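Local coordinates for protein thiamine-monophosphate kinase (Aquifex aeolicus, PDB 1VQV) that catalyses the ATP-dependent phosphorylation of thiamine monophosphate to thiamine diphosphate, the active form of vitamin B1, at residues L45-H50 with E124-S129; G224-I229 with G290-G295; S231-L236 with M279-R284. All coordinates share one frame; numbering follows the deposited sequence.

Interaction 1: residues L45-H50 with E124-S129; sequences LNEGVH and EKIGIS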
ATOM      1  N   LEU B  45      -9.059   4.464  -2.732  1.00 53.52           N
ATOM      2  CA  LEU B  45     -10.263   4.853  -3.448  1.00 53.14           C
ATOM      3  C   LEU B  45     -11.156   3.621  -3.419  1.00 54.18           C
ATOM      4  O   LEU B  45     -10.807   2.572  -3.962  1.00 54.86           O
ATOM      5  CB  LEU B  45      -9.952   5.253  -4.903  1.00 52.03           C
ATOM      6  CG  LEU B  45      -9.033   6.469  -5.110  1.00 53.16           C
ATOM      7  CD1 LEU B  45      -9.067   6.937  -6.563  1.00 51.71           C
ATOM      8  CD2 LEU B  45      -9.491   7.594  -4.200  1.00 51.71           C
ATOM      9  N   ASN B  46     -12.290   3.730  -2.741  1.00 54.29           N
ATOM     10  CA  ASN B  46     -13.195   2.604  -2.669  1.00 53.28           C
ATOM     11  C   ASN B  46     -14.508   2.921  -3.323  1.00 55.04           C
ATOM     12  O   ASN B  46     -15.114   3.974  -3.077  1.00 52.97           O
ATOM     13  CB  ASN B  46     -13.443   2.170  -1.227  1.00 52.38           C
ATOM     14  CG  ASN B  46     -12.219   1.577  -0.584  1.00 52.62           C
ATOM     15  OD1 ASN B  46     -11.563   0.709  -1.152  1.00 53.96           O
ATOM     16  ND2 ASN B  46     -11.898   2.046   0.611  1.00 54.00           N
ATOM     17  N   GLU B  47     -14.935   1.986  -4.166  1.00 55.71           N
ATOM     18  CA  GLU B  47     -16.188   2.097  -4.872  1.00 56.66           C
ATOM     19  C   GLU B  47     -17.302   2.363  -3.868  1.00 56.65           C
ATOM     20  O   GLU B  47     -17.319   1.803  -2.771  1.00 54.80           O
ATOM     21  CB  GLU B  47     -16.488   0.801  -5.612  1.00 57.57           C
ATOM     22  CG  GLU B  47     -17.641   0.957  -6.582  1.00 60.35           C
ATOM     23  CD  GLU B  47     -18.179  -0.357  -7.096  1.00 61.37           C
ATOM     24  OE1 GLU B  47     -17.434  -1.357  -7.134  1.00 62.80           O
ATOM     25  OE2 GLU B  47     -19.363  -0.369  -7.480  1.00 63.87           O
ATOM     26  N   GLY B  48     -18.234   3.216  -4.261  1.00 56.67           N
ATOM     27  CA  GLY B  48     -19.336   3.533  -3.389  1.00 59.50           C
ATOM     28  C   GLY B  48     -19.088   4.781  -2.574  1.00 61.62           C
ATOM     29  O   GLY B  48     -20.006   5.575  -2.342  1.00 64.24           O
ATOM     30  N   VAL B  49     -17.842   4.959  -2.150  1.00 61.85           N
ATOM     31  CA  VAL B  49     -17.473   6.109  -1.350  1.00 62.87           C
ATOM     32  C   VAL B  49     -16.745   7.184  -2.163  1.00 63.66           C
ATOM     33  O   VAL B  49     -17.267   8.281  -2.354  1.00 65.15           O
ATOM     34  CB  VAL B  49     -16.586   5.681  -0.151  1.00 63.86           C
ATOM     35  CG1 VAL B  49     -16.165   6.907   0.660  1.00 63.95           C
ATOM     36  CG2 VAL B  49     -17.344   4.701   0.729  1.00 63.74           C
ATOM     37  N   HIS B  50     -15.554   6.858  -2.660  1.00 62.89           N
ATOM     38  CA  HIS B  50     -14.747   7.815  -3.420  1.00 61.43           C
ATOM     39  C   HIS B  50     -15.136   8.017  -4.876  1.00 60.68           C
ATOM     40  O   HIS B  50     -14.857   9.074  -5.460  1.00 61.91           O
ATOM     41  CB  HIS B  50     -13.267   7.418  -3.349  1.00 60.97           C
ATOM     42  CG  HIS B  50     -12.768   7.240  -1.950  1.00 62.05           C
ATOM     43  ND1 HIS B  50     -12.761   6.019  -1.312  1.00 61.68           N
ATOM     44  CD2 HIS B  50     -12.332   8.144  -1.041  1.00 60.11           C
ATOM     45  CE1 HIS B  50     -12.345   6.177  -0.067  1.00 60.23           C
ATOM     46  NE2 HIS B  50     -12.079   7.456   0.123  1.00 60.14           N
ATOM     47  N   GLU B 124     -15.858  -8.166  -3.305  1.00 63.06           N
ATOM     48  CA  GLU B 124     -17.239  -7.877  -3.643  1.00 64.24           C
ATOM     49  C   GLU B 124     -17.308  -6.511  -4.353  1.00 63.44           C
ATOM     50  O   GLU B 124     -18.112  -6.323  -5.269  1.00 63.06           O
ATOM     51  CB  GLU B 124     -18.095  -7.904  -2.368  1.00 66.10           C
ATOM     52  CG  GLU B 124     -19.609  -7.929  -2.617  1.00 70.82           C
ATOM     53  CD  GLU B 124     -20.122  -9.256  -3.196  1.00 71.89           C
ATOM     54  OE1 GLU B 124     -20.258 -10.248  -2.431  1.00 72.32           O
ATOM     55  OE2 GLU B 124     -20.385  -9.295  -4.425  1.00 72.71           O
ATOM     56  N   LYS B 125     -16.447  -5.574  -3.949  1.00 62.71           N
ATOM     57  CA  LYS B 125     -16.417  -4.229  -4.554  1.00 61.58           C
ATOM     58  C   LYS B 125     -14.997  -3.724  -4.938  1.00 59.57           C
ATOM     59  O   LYS B 125     -13.975  -4.230  -4.444  1.00 60.08           O
ATOM     60  CB  LYS B 125     -17.091  -3.217  -3.609  1.00 61.83           C
ATOM     61  CG  LYS B 125     -18.618  -3.281  -3.577  1.00 62.10           C
ATOM     62  CD  LYS B 125     -19.200  -2.963  -4.945  1.00 64.46           C
ATOM     63  CE  LYS B 125     -20.730  -2.970  -4.954  1.00 65.34           C
ATOM     64  NZ  LYS B 125     -21.324  -1.926  -4.070  1.00 65.78           N
ATOM     65  N   ILE B 126     -14.939  -2.726  -5.819  1.00 55.75           N
ATOM     66  CA  ILE B 126     -13.655  -2.186  -6.258  1.00 53.22           C
ATOM     67  C   ILE B 126     -12.957  -1.377  -5.163  1.00 52.77           C
ATOM     68  O   ILE B 126     -13.476  -0.374  -4.669  1.00 52.22           O
ATOM     69  CB  ILE B 126     -13.809  -1.301  -7.521  1.00 52.31           C
ATOM     70  CG1 ILE B 126     -14.422  -2.118  -8.660  1.00 52.34           C
ATOM     71  CG2 ILE B 126     -12.448  -0.772  -7.954  1.00 52.71           C
ATOM     72  CD1 ILE B 126     -14.853  -1.296  -9.896  1.00 52.32           C
ATOM     73  N   GLY B 127     -11.782  -1.851  -4.770  1.00 52.24           N
ATOM     74  CA  GLY B 127     -11.003  -1.172  -3.759  1.00 50.09           C
ATOM     75  C   GLY B 127      -9.660  -0.867  -4.389  1.00 48.15           C
ATOM     76  O   GLY B 127      -8.983  -1.779  -4.852  1.00 45.48           O
ATOM     77  N   ILE B 128      -9.287   0.410  -4.433  1.00 46.44           N
ATOM     78  CA  ILE B 128      -8.017   0.806  -5.012  1.00 45.94           C
ATOM     79  C   ILE B 128      -7.119   1.314  -3.899  1.00 46.10           C
ATOM     80  O   ILE B 128      -7.484   2.227  -3.167  1.00 47.31           O
ATOM     81  CB  ILE B 128      -8.191   1.906  -6.080  1.00 45.44           C
ATOM     82  CG1 ILE B 128      -9.197   1.453  -7.135  1.00 45.96           C
ATOM     83  CG2 ILE B 128      -6.866   2.169  -6.763  1.00 46.31           C
ATOM     84  CD1 ILE B 128      -9.434   2.450  -8.230  1.00 48.33           C
ATOM     85  N   SER B 129      -5.947   0.705  -3.773  1.00 45.65           N
ATOM     86  CA  SER B 129      -4.996   1.077  -2.740  1.00 47.87           C
ATOM     87  C   SER B 129      -3.655   1.339  -3.406  1.00 48.49           C
ATOM     88  O   SER B 129      -3.051   0.436  -3.978  1.00 49.13           O
ATOM     89  CB  SER B 129      -4.891  -0.056  -1.712  1.00 49.05           C
ATOM     90  OG  SER B 129      -4.017   0.270  -0.650  1.00 50.92           O
TER
HETATM   91  O   HOH W   1     -13.616  -1.478  -1.618  1.00 60.86           O

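Interaction 2: residues G224-I229 with G290-G295; sequences GVKIEI and GVFVDG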
ATOM      1  N   GLY B 224       2.453  25.561  17.096  1.00 61.07           N
ATOM      2  CA  GLY B 224       2.144  26.461  18.194  1.00 61.45           C
ATOM      3  C   GLY B 224       1.750  27.866  17.804  1.00 61.06           C
ATOM      4  O   GLY B 224       1.549  28.723  18.675  1.00 61.07           O
ATOM      5  N   VAL B 225       1.609  28.099  16.505  1.00 60.15           N
ATOM      6  CA  VAL B 225       1.255  29.423  16.018  1.00 60.17           C
ATOM      7  C   VAL B 225      -0.248  29.619  15.835  1.00 59.17           C
ATOM      8  O   VAL B 225      -1.023  28.673  15.920  1.00 60.58           O
ATOM      9  CB  VAL B 225       2.021  29.743  14.702  1.00 59.05           C
ATOM     10  CG1 VAL B 225       1.385  29.035  13.513  1.00 59.44           C
ATOM     11  CG2 VAL B 225       2.072  31.240  14.495  1.00 60.14           C
ATOM     12  N   LYS B 226      -0.641  30.866  15.613  1.00 59.51           N
ATOM     13  CA  LYS B 226      -2.034  31.252  15.413  1.00 61.34           C
ATOM     14  C   LYS B 226      -2.129  31.841  13.999  1.00 61.51           C
ATOM     15  O   LYS B 226      -1.285  32.664  13.624  1.00 61.46           O
ATOM     16  CB  LYS B 226      -2.408  32.300  16.472  1.00 62.48           C
ATOM     17  CG  LYS B 226      -3.727  33.050  16.274  1.00 63.44           C
ATOM     18  CD  LYS B 226      -3.926  34.104  17.371  1.00 65.78           C
ATOM     19  CE  LYS B 226      -5.196  34.951  17.151  1.00 67.50           C
ATOM     20  NZ  LYS B 226      -5.196  35.656  15.825  1.00 69.23           N
ATOM     21  N   ILE B 227      -3.130  31.424  13.219  1.00 60.82           N
ATOM     22  CA  ILE B 227      -3.288  31.915  11.844  1.00 60.36           C
ATOM     23  C   ILE B 227      -4.513  32.805  11.650  1.00 62.31           C
ATOM     24  O   ILE B 227      -5.571  32.568  12.246  1.00 62.51           O
ATOM     25  CB  ILE B 227      -3.350  30.725  10.818  1.00 58.57           C
ATOM     26  CG1 ILE B 227      -1.950  30.132  10.637  1.00 57.80           C
ATOM     27  CG2 ILE B 227      -3.926  31.177   9.476  1.00 57.84           C
ATOM     28  CD1 ILE B 227      -1.848  29.097   9.539  1.00 56.80           C
ATOM     29  N   GLU B 228      -4.361  33.826  10.807  1.00 63.44           N
ATOM     30  CA  GLU B 228      -5.440  34.761  10.510  1.00 65.72           C
ATOM     31  C   GLU B 228      -5.687  34.821   9.003  1.00 65.62           C
ATOM     32  O   GLU B 228      -4.810  35.245   8.239  1.00 64.75           O
ATOM     33  CB  GLU B 228      -5.078  36.160  11.004  1.00 68.48           C
ATOM     34  CG  GLU B 228      -4.522  36.215  12.418  1.00 73.37           C
ATOM     35  CD  GLU B 228      -4.101  37.624  12.814  1.00 75.27           C
ATOM     36  OE1 GLU B 228      -3.764  38.430  11.907  1.00 75.79           O
ATOM     37  OE2 GLU B 228      -4.097  37.909  14.032  1.00 76.25           O
ATOM     38  N   ILE B 229      -6.895  34.437   8.592  1.00 65.40           N
ATOM     39  CA  ILE B 229      -7.284  34.416   7.179  1.00 64.06           C
ATOM     40  C   ILE B 229      -8.403  35.417   6.858  1.00 62.71           C
ATOM     41  O   ILE B 229      -9.345  35.582   7.627  1.00 63.52           O
ATOM     42  CB  ILE B 229      -7.779  32.991   6.777  1.00 63.79           C
ATOM     43  CG1 ILE B 229      -6.653  31.962   6.943  1.00 63.73           C
ATOM     44  CG2 ILE B 229      -8.277  32.980   5.341  1.00 64.83           C
ATOM     45  CD1 ILE B 229      -7.136  30.524   6.752  1.00 64.15           C
ATOM     46  N   GLY B 290      -4.843  29.674  17.752  1.00 73.08           N
ATOM     47  CA  GLY B 290      -5.829  29.228  16.765  1.00 72.08           C
ATOM     48  C   GLY B 290      -6.068  29.958  15.455  1.00 71.68           C
ATOM     49  O   GLY B 290      -5.455  30.998  15.185  1.00 73.90           O
ATOM     50  N   VAL B 291      -6.985  29.428  14.639  1.00 69.41           N
ATOM     51  CA  VAL B 291      -7.284  30.028  13.331  1.00 66.68           C
ATOM     52  C   VAL B 291      -8.494  30.959  13.351  1.00 65.98           C
ATOM     53  O   VAL B 291      -9.516  30.666  13.971  1.00 65.71           O
ATOM     54  CB  VAL B 291      -7.500  28.927  12.243  1.00 66.56           C
ATOM     55  CG1 VAL B 291      -7.710  29.571  10.862  1.00 65.58           C
ATOM     56  CG2 VAL B 291      -6.307  27.988  12.215  1.00 66.33           C
ATOM     57  N   PHE B 292      -8.372  32.074  12.643  1.00 65.42           N
ATOM     58  CA  PHE B 292      -9.421  33.081  12.592  1.00 64.33           C
ATOM     59  C   PHE B 292      -9.765  33.538  11.157  1.00 64.12           C
ATOM     60  O   PHE B 292      -8.892  33.660  10.285  1.00 63.54           O
ATOM     61  CB  PHE B 292      -8.988  34.265  13.465  1.00 64.34           C
ATOM     62  CG  PHE B 292      -8.853  33.915  14.931  1.00 64.37           C
ATOM     63  CD1 PHE B 292      -7.816  33.098  15.398  1.00 64.05           C
ATOM     64  CD2 PHE B 292      -9.816  34.350  15.837  1.00 64.63           C
ATOM     65  CE1 PHE B 292      -7.755  32.720  16.750  1.00 64.82           C
ATOM     66  CE2 PHE B 292      -9.766  33.982  17.179  1.00 64.45           C
ATOM     67  CZ  PHE B 292      -8.735  33.164  17.637  1.00 65.30           C
ATOM     68  N   VAL B 293     -11.047  33.794  10.923  1.00 63.43           N
ATOM     69  CA  VAL B 293     -11.523  34.215   9.616  1.00 63.21           C
ATOM     70  C   VAL B 293     -12.232  35.527   9.799  1.00 63.54           C
ATOM     71  O   VAL B 293     -13.100  35.645  10.664  1.00 64.59           O
ATOM     72  CB  VAL B 293     -12.548  33.198   9.030  1.00 63.65           C
ATOM     73  CG1 VAL B 293     -13.023  33.667   7.655  1.00 61.57           C
ATOM     74  CG2 VAL B 293     -11.926  31.797   8.949  1.00 62.20           C
ATOM     75  N   ASP B 294     -11.880  36.516   8.992  1.00 64.19           N
ATOM     76  CA  ASP B 294     -12.528  37.811   9.107  1.00 66.17           C
ATOM     77  C   ASP B 294     -12.566  38.295  10.559  1.00 67.17           C
ATOM     78  O   ASP B 294     -13.408  39.118  10.930  1.00 67.84           O
ATOM     79  CB  ASP B 294     -13.949  37.726   8.541  1.00 67.40           C
ATOM     80  CG  ASP B 294     -13.981  37.883   7.028  1.00 69.12           C
ATOM     81  OD1 ASP B 294     -13.127  37.256   6.365  1.00 69.56           O
ATOM     82  OD2 ASP B 294     -14.849  38.628   6.506  1.00 69.27           O
ATOM     83  N   GLY B 295     -11.657  37.770  11.378  1.00 67.82           N
ATOM     84  CA  GLY B 295     -11.597  38.172  12.772  1.00 67.82           C
ATOM     85  C   GLY B 295     -12.230  37.236  13.790  1.00 68.57           C
ATOM     86  O   GLY B 295     -11.849  37.255  14.974  1.00 69.02           O
TER

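Interaction 3: residues S231-L236 with M279-R284; sequences SEKLPL and MTEIGR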
ATOM      1  N   SER B 231     -11.422  36.144   4.501  1.00 61.49           N
ATOM      2  CA  SER B 231     -12.356  35.503   3.578  1.00 60.34           C
ATOM      3  C   SER B 231     -12.391  36.091   2.175  1.00 60.70           C
ATOM      4  O   SER B 231     -12.596  35.352   1.216  1.00 61.20           O
ATOM      5  CB  SER B 231     -13.768  35.540   4.157  1.00 60.71           C
ATOM      6  OG  SER B 231     -14.331  36.827   4.000  1.00 60.56           O
ATOM      7  N   GLU B 232     -12.201  37.405   2.053  1.00 60.90           N
ATOM      8  CA  GLU B 232     -12.240  38.065   0.748  1.00 61.43           C
ATOM      9  C   GLU B 232     -10.913  38.064  -0.017  1.00 60.44           C
ATOM     10  O   GLU B 232     -10.724  38.816  -0.982  1.00 59.34           O
ATOM     11  CB  GLU B 232     -12.793  39.495   0.888  1.00 64.66           C
ATOM     12  CG  GLU B 232     -12.023  40.456   1.818  1.00 69.37           C
ATOM     13  CD  GLU B 232     -11.070  41.396   1.062  1.00 72.64           C
ATOM     14  OE1 GLU B 232     -11.449  41.890  -0.039  1.00 73.86           O
ATOM     15  OE2 GLU B 232      -9.952  41.650   1.579  1.00 73.71           O
ATOM     16  N   LYS B 233     -10.010  37.191   0.418  1.00 59.25           N
ATOM     17  CA  LYS B 233      -8.703  37.016  -0.199  1.00 57.86           C
ATOM     18  C   LYS B 233      -8.687  35.615  -0.812  1.00 57.12           C
ATOM     19  O   LYS B 233      -7.916  35.326  -1.725  1.00 57.19           O
ATOM     20  CB  LYS B 233      -7.617  37.132   0.859  1.00 57.56           C
ATOM     21  CG  LYS B 233      -6.998  38.498   0.953  1.00 61.83           C
ATOM     22  CD  LYS B 233      -6.123  38.583   2.195  1.00 64.60           C
ATOM     23  CE  LYS B 233      -4.971  39.581   2.030  1.00 65.17           C
ATOM     24  NZ  LYS B 233      -4.011  39.455   3.172  1.00 66.77           N
ATOM     25  N   LEU B 234      -9.558  34.760  -0.282  1.00 56.57           N
ATOM     26  CA  LEU B 234      -9.724  33.379  -0.716  1.00 55.74           C
ATOM     27  C   LEU B 234      -9.960  33.307  -2.220  1.00 56.08           C
ATOM     28  O   LEU B 234     -10.877  33.942  -2.746  1.00 55.55           O
ATOM     29  CB  LEU B 234     -10.896  32.751   0.049  1.00 54.79           C
ATOM     30  CG  LEU B 234     -10.604  31.900   1.296  1.00 54.73           C
ATOM     31  CD1 LEU B 234      -9.459  32.468   2.092  1.00 55.80           C
ATOM     32  CD2 LEU B 234     -11.855  31.806   2.150  1.00 54.61           C
ATOM     33  N   PRO B 235      -9.119  32.535  -2.932  1.00 56.11           N
ATOM     34  CA  PRO B 235      -9.179  32.342  -4.387  1.00 56.36           C
ATOM     35  C   PRO B 235     -10.397  31.551  -4.826  1.00 56.35           C
ATOM     36  O   PRO B 235     -10.531  30.359  -4.550  1.00 56.37           O
ATOM     37  CB  PRO B 235      -7.872  31.625  -4.695  1.00 56.19           C
ATOM     38  CG  PRO B 235      -7.651  30.818  -3.455  1.00 57.98           C
ATOM     39  CD  PRO B 235      -8.004  31.771  -2.347  1.00 56.32           C
ATOM     40  N   LEU B 236     -11.282  32.247  -5.522  1.00 55.90           N
ATOM     41  CA  LEU B 236     -12.513  31.667  -5.997  1.00 54.42           C
ATOM     42  C   LEU B 236     -12.563  31.602  -7.501  1.00 54.04           C
ATOM     43  O   LEU B 236     -12.339  32.594  -8.188  1.00 53.60           O
ATOM     44  CB  LEU B 236     -13.683  32.487  -5.492  1.00 55.90           C
ATOM     45  CG  LEU B 236     -14.263  32.176  -4.111  1.00 55.35           C
ATOM     46  CD1 LEU B 236     -13.195  31.913  -3.073  1.00 54.79           C
ATOM     47  CD2 LEU B 236     -15.139  33.343  -3.736  1.00 53.61           C
HETATM   48  N   MSE B 279      -0.158  31.651  -7.195  1.00 54.81           N
HETATM   49  CA  MSE B 279      -0.095  31.749  -5.742  1.00 56.36           C
HETATM   50  C   MSE B 279      -1.024  32.871  -5.228  1.00 54.97           C
HETATM   51  O   MSE B 279      -1.141  33.917  -5.861  1.00 54.84           O
HETATM   52  CB  MSE B 279       1.357  32.058  -5.407  1.00 58.33           C
HETATM   53  CG  MSE B 279       1.813  31.823  -4.022  1.00 61.91           C
HETATM   54 SE   MSE B 279       3.700  32.222  -4.050  1.00 75.08          SE
HETATM   55  CE  MSE B 279       4.252  31.265  -5.662  1.00 67.21           C
ATOM     56  N   THR B 280      -1.689  32.653  -4.098  1.00 54.02           N
ATOM     57  CA  THR B 280      -2.590  33.662  -3.527  1.00 52.72           C
ATOM     58  C   THR B 280      -2.460  33.755  -2.004  1.00 54.77           C
ATOM     59  O   THR B 280      -2.692  32.774  -1.285  1.00 55.30           O
ATOM     60  CB  THR B 280      -4.062  33.343  -3.839  1.00 52.50           C
ATOM     61  OG1 THR B 280      -4.241  33.238  -5.257  1.00 54.84           O
ATOM     62  CG2 THR B 280      -4.970  34.431  -3.296  1.00 52.09           C
ATOM     63  N   GLU B 281      -2.088  34.928  -1.505  1.00 54.20           N
ATOM     64  CA  GLU B 281      -1.960  35.107  -0.067  1.00 55.54           C
ATOM     65  C   GLU B 281      -3.357  35.302   0.527  1.00 55.00           C
ATOM     66  O   GLU B 281      -4.132  36.130   0.063  1.00 53.44           O
ATOM     67  CB  GLU B 281      -1.092  36.322   0.247  1.00 58.09           C
ATOM     68  CG  GLU B 281      -0.870  36.492   1.732  1.00 63.39           C
ATOM     69  CD  GLU B 281      -0.594  37.921   2.118  1.00 66.31           C
ATOM     70  OE1 GLU B 281       0.475  38.455   1.735  1.00 68.47           O
ATOM     71  OE2 GLU B 281      -1.462  38.511   2.805  1.00 68.56           O
ATOM     72  N   ILE B 282      -3.671  34.552   1.570  1.00 55.62           N
ATOM     73  CA  ILE B 282      -4.994  34.645   2.156  1.00 56.80           C
ATOM     74  C   ILE B 282      -5.021  35.124   3.602  1.00 58.21           C
ATOM     75  O   ILE B 282      -6.073  35.487   4.127  1.00 57.27           O
ATOM     76  CB  ILE B 282      -5.712  33.283   2.070  1.00 55.91           C
ATOM     77  CG1 ILE B 282      -4.943  32.241   2.877  1.00 54.04           C
ATOM     78  CG2 ILE B 282      -5.808  32.839   0.620  1.00 54.42           C
ATOM     79  CD1 ILE B 282      -5.762  31.021   3.186  1.00 53.81           C
ATOM     80  N   GLY B 283      -3.865  35.134   4.248  1.00 60.23           N
ATOM     81  CA  GLY B 283      -3.830  35.575   5.626  1.00 63.07           C
ATOM     82  C   GLY B 283      -2.426  35.700   6.164  1.00 64.05           C
ATOM     83  O   GLY B 283      -1.462  35.703   5.392  1.00 64.19           O
ATOM     84  N   ARG B 284      -2.302  35.785   7.487  1.00 65.34           N
ATOM     85  CA  ARG B 284      -0.989  35.928   8.119  1.00 66.58           C
ATOM     86  C   ARG B 284      -0.788  35.027   9.334  1.00 66.00           C
ATOM     87  O   ARG B 284      -1.748  34.593   9.975  1.00 65.57           O
ATOM     88  CB  ARG B 284      -0.772  37.389   8.542  1.00 68.34           C
ATOM     89  CG  ARG B 284      -1.324  38.416   7.549  1.00 71.32           C
ATOM     90  CD  ARG B 284      -0.748  39.822   7.772  1.00 73.01           C
ATOM     91  NE  ARG B 284      -0.815  40.255   9.168  1.00 75.58           N
ATOM     92  CZ  ARG B 284      -0.555  41.498   9.587  1.00 75.86           C
ATOM     93  NH1 ARG B 284      -0.215  42.440   8.705  1.00 75.68           N
ATOM     94  NH2 ARG B 284      -0.615  41.798  10.890  1.00 74.89           N
TER

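Interaction 1: residues L45-H50 with E124-S129
Leu-45 and Asn-46, closing strand 38-46, outermost within this chain in the four-stranded sheet of the PurM-like N-terminal domain, run antiparallel to Ile-128 and Gly-127 at the start of strand 127-136. Leu-45 and Ile-128 form a hydrogen-bonded pair: Leu-45 N gives to Ile-128 O (2.8 Å), and Ile-128 N returns a bond to Leu-45 O (2.7 Å). On the same face their CB atoms meet. Asn-46 and Gly-127 form the non-hydrogen-bonded pair, with OD1 of Asn-46 3.3 Å from CA of Gly-127; a water donates to this OD1. The pairing then outlasts the strand, since Glu-47 N bonds Ile-126 O (2.8 Å). With CG of Glu-47 anti to its backbone N (chi1 -169°) and the chain extended beyond, OE1 takes Ile-126 N on its anti side at 3.1 Å. Lys-125 crosses this chain at about a right angle, laying CD against OE1, while Arg-53 makes the salt bridge with the same oxygen. On the turn, Asn-46 N donates to ND1 of the substrate-binding His-50 (2.7 Å). One carboxylate oxygen thus ties down a backbone N-H and an arginine, while Asn-46 N is likely to fix the rotation of the His-50 ring.

Interaction 2: residues G224-I229 with G290-G295
Lys-226 reaches over to the ring of Phe-292 on one face of two adjacent parallel strands, 226-229 and 291-293, in the mixed sheet of the C-terminal half. The short strand axes diverge by only 14° and come within 4.7 Å of each other.

The backbone bonds form a parallel ladder. Phe-292 N donates to Ile-227 O at 2.9 Å, and Phe-292 O accepts from Ile-229 N at 2.7 Å, so Phe-292 is held from both its polar backbone atoms. Just past the strand, Asp-294 N binds Ile-229 O (3.0 Å); the carboxylate of Asp-294 is taken by Ser-231.

The charged contacts centre on Lys-226. Its CG lies anti to the backbone N, and the chain bends at the last torsion (chi4 -58°), which sets NZ 4.2 Å from the centroid of the Phe-292 ring, off-centre, a cation-pi contact. CE touches CE1 of the ring obliquely at 3.4 Å. Within its own strand, two residues on, NZ forms a salt bridge with OE2 of Glu-228 (3.1 Å), its hydrogen bond weak.

The apolar contacts lie on the other face, where CD1 of Ile-229 meets CG1 of Val-291 (4.3 Å) and helix 212-222 covers Ile-227 and Val-291.

NZ therefore meets two partners, the Phe-292 ring and the Glu-228 carboxylate. Since Glu-286 brings a second carboxylate close to Glu-228, the lysine would probably ease the repulsion between the acids.

Interaction 3: residues S231-L236 with M279-R284
The carboxylate of Glu-281 is the flat group where loop 231-236 meets strand 280-286, and Pro-235 brings a puckered ring. NZ of Lys-233 comes to OE2 of Glu-281 nearly in line with its C-O bond, a salt bridge of 2.7 Å; at the other oxygen, OE1, Ser-150 gives a weak hydrogen bond and Lys-270 a long ion pair. The rim of the proline ring does the touching: CD rests on CG2 of Ile-282 (3.8 Å), and CB passes OG1 of Thr-280 at 4.0 Å.

Lys-233 and Glu-281 lie side by side and point the same way. The lysine chain, extended beyond CG, passes over the carbonyls of Glu-281 and Ile-282, with CB 3.7 Å from Glu-281 O and CD 3.6 Å from Ile-282 O. Next in the loop, CD1 of Leu-234 packs on CB of Ile-282 at 3.8 Å. Ile-282 has CG1 between its backbone N and carbonyl carbon (chi1 63°), which leaves CG2 beside the N, where Pro-235 and Leu-234 both reach it. A classic beta bulge sets Ile-282 and Gly-283 together opposite Val-151 of strand 150-153.

An alanine in place of Lys-233 would probably leave OE2 of Glu-281 without its cationic mate and uncover the carbonyl of Ile-282 where CD now lies. The loop is thus held in two ways: a charge pair at the partly exposed margin, and apolar contact around the buried Ile-282.

Interactions 2 and 3 share one mixed sheet, their centres about 13 Å apart. Strand 226-229 lies between strands 280-286 and 291-293, so Glu-228 O probably accepts a hydrogen bond from Arg-284 N, as Asp-294 OD1 probably does from Ser-231 N. Ile-229 CG2 touches Leu-234 CD1, joining strand end to loop. Both contacts are partly buried, with charged groups at the more open side and isoleucines in the interior. Interaction 1 belongs to the other sheet, about 36 Å from interaction 2 between centres, and is the most buried; it combines backbone pairing with a substrate-binding histidine and contacts with the second subunit. Interaction 2 adds an off-centre cation-pi contact to its ladder, whereas interaction 3 relies on side chains.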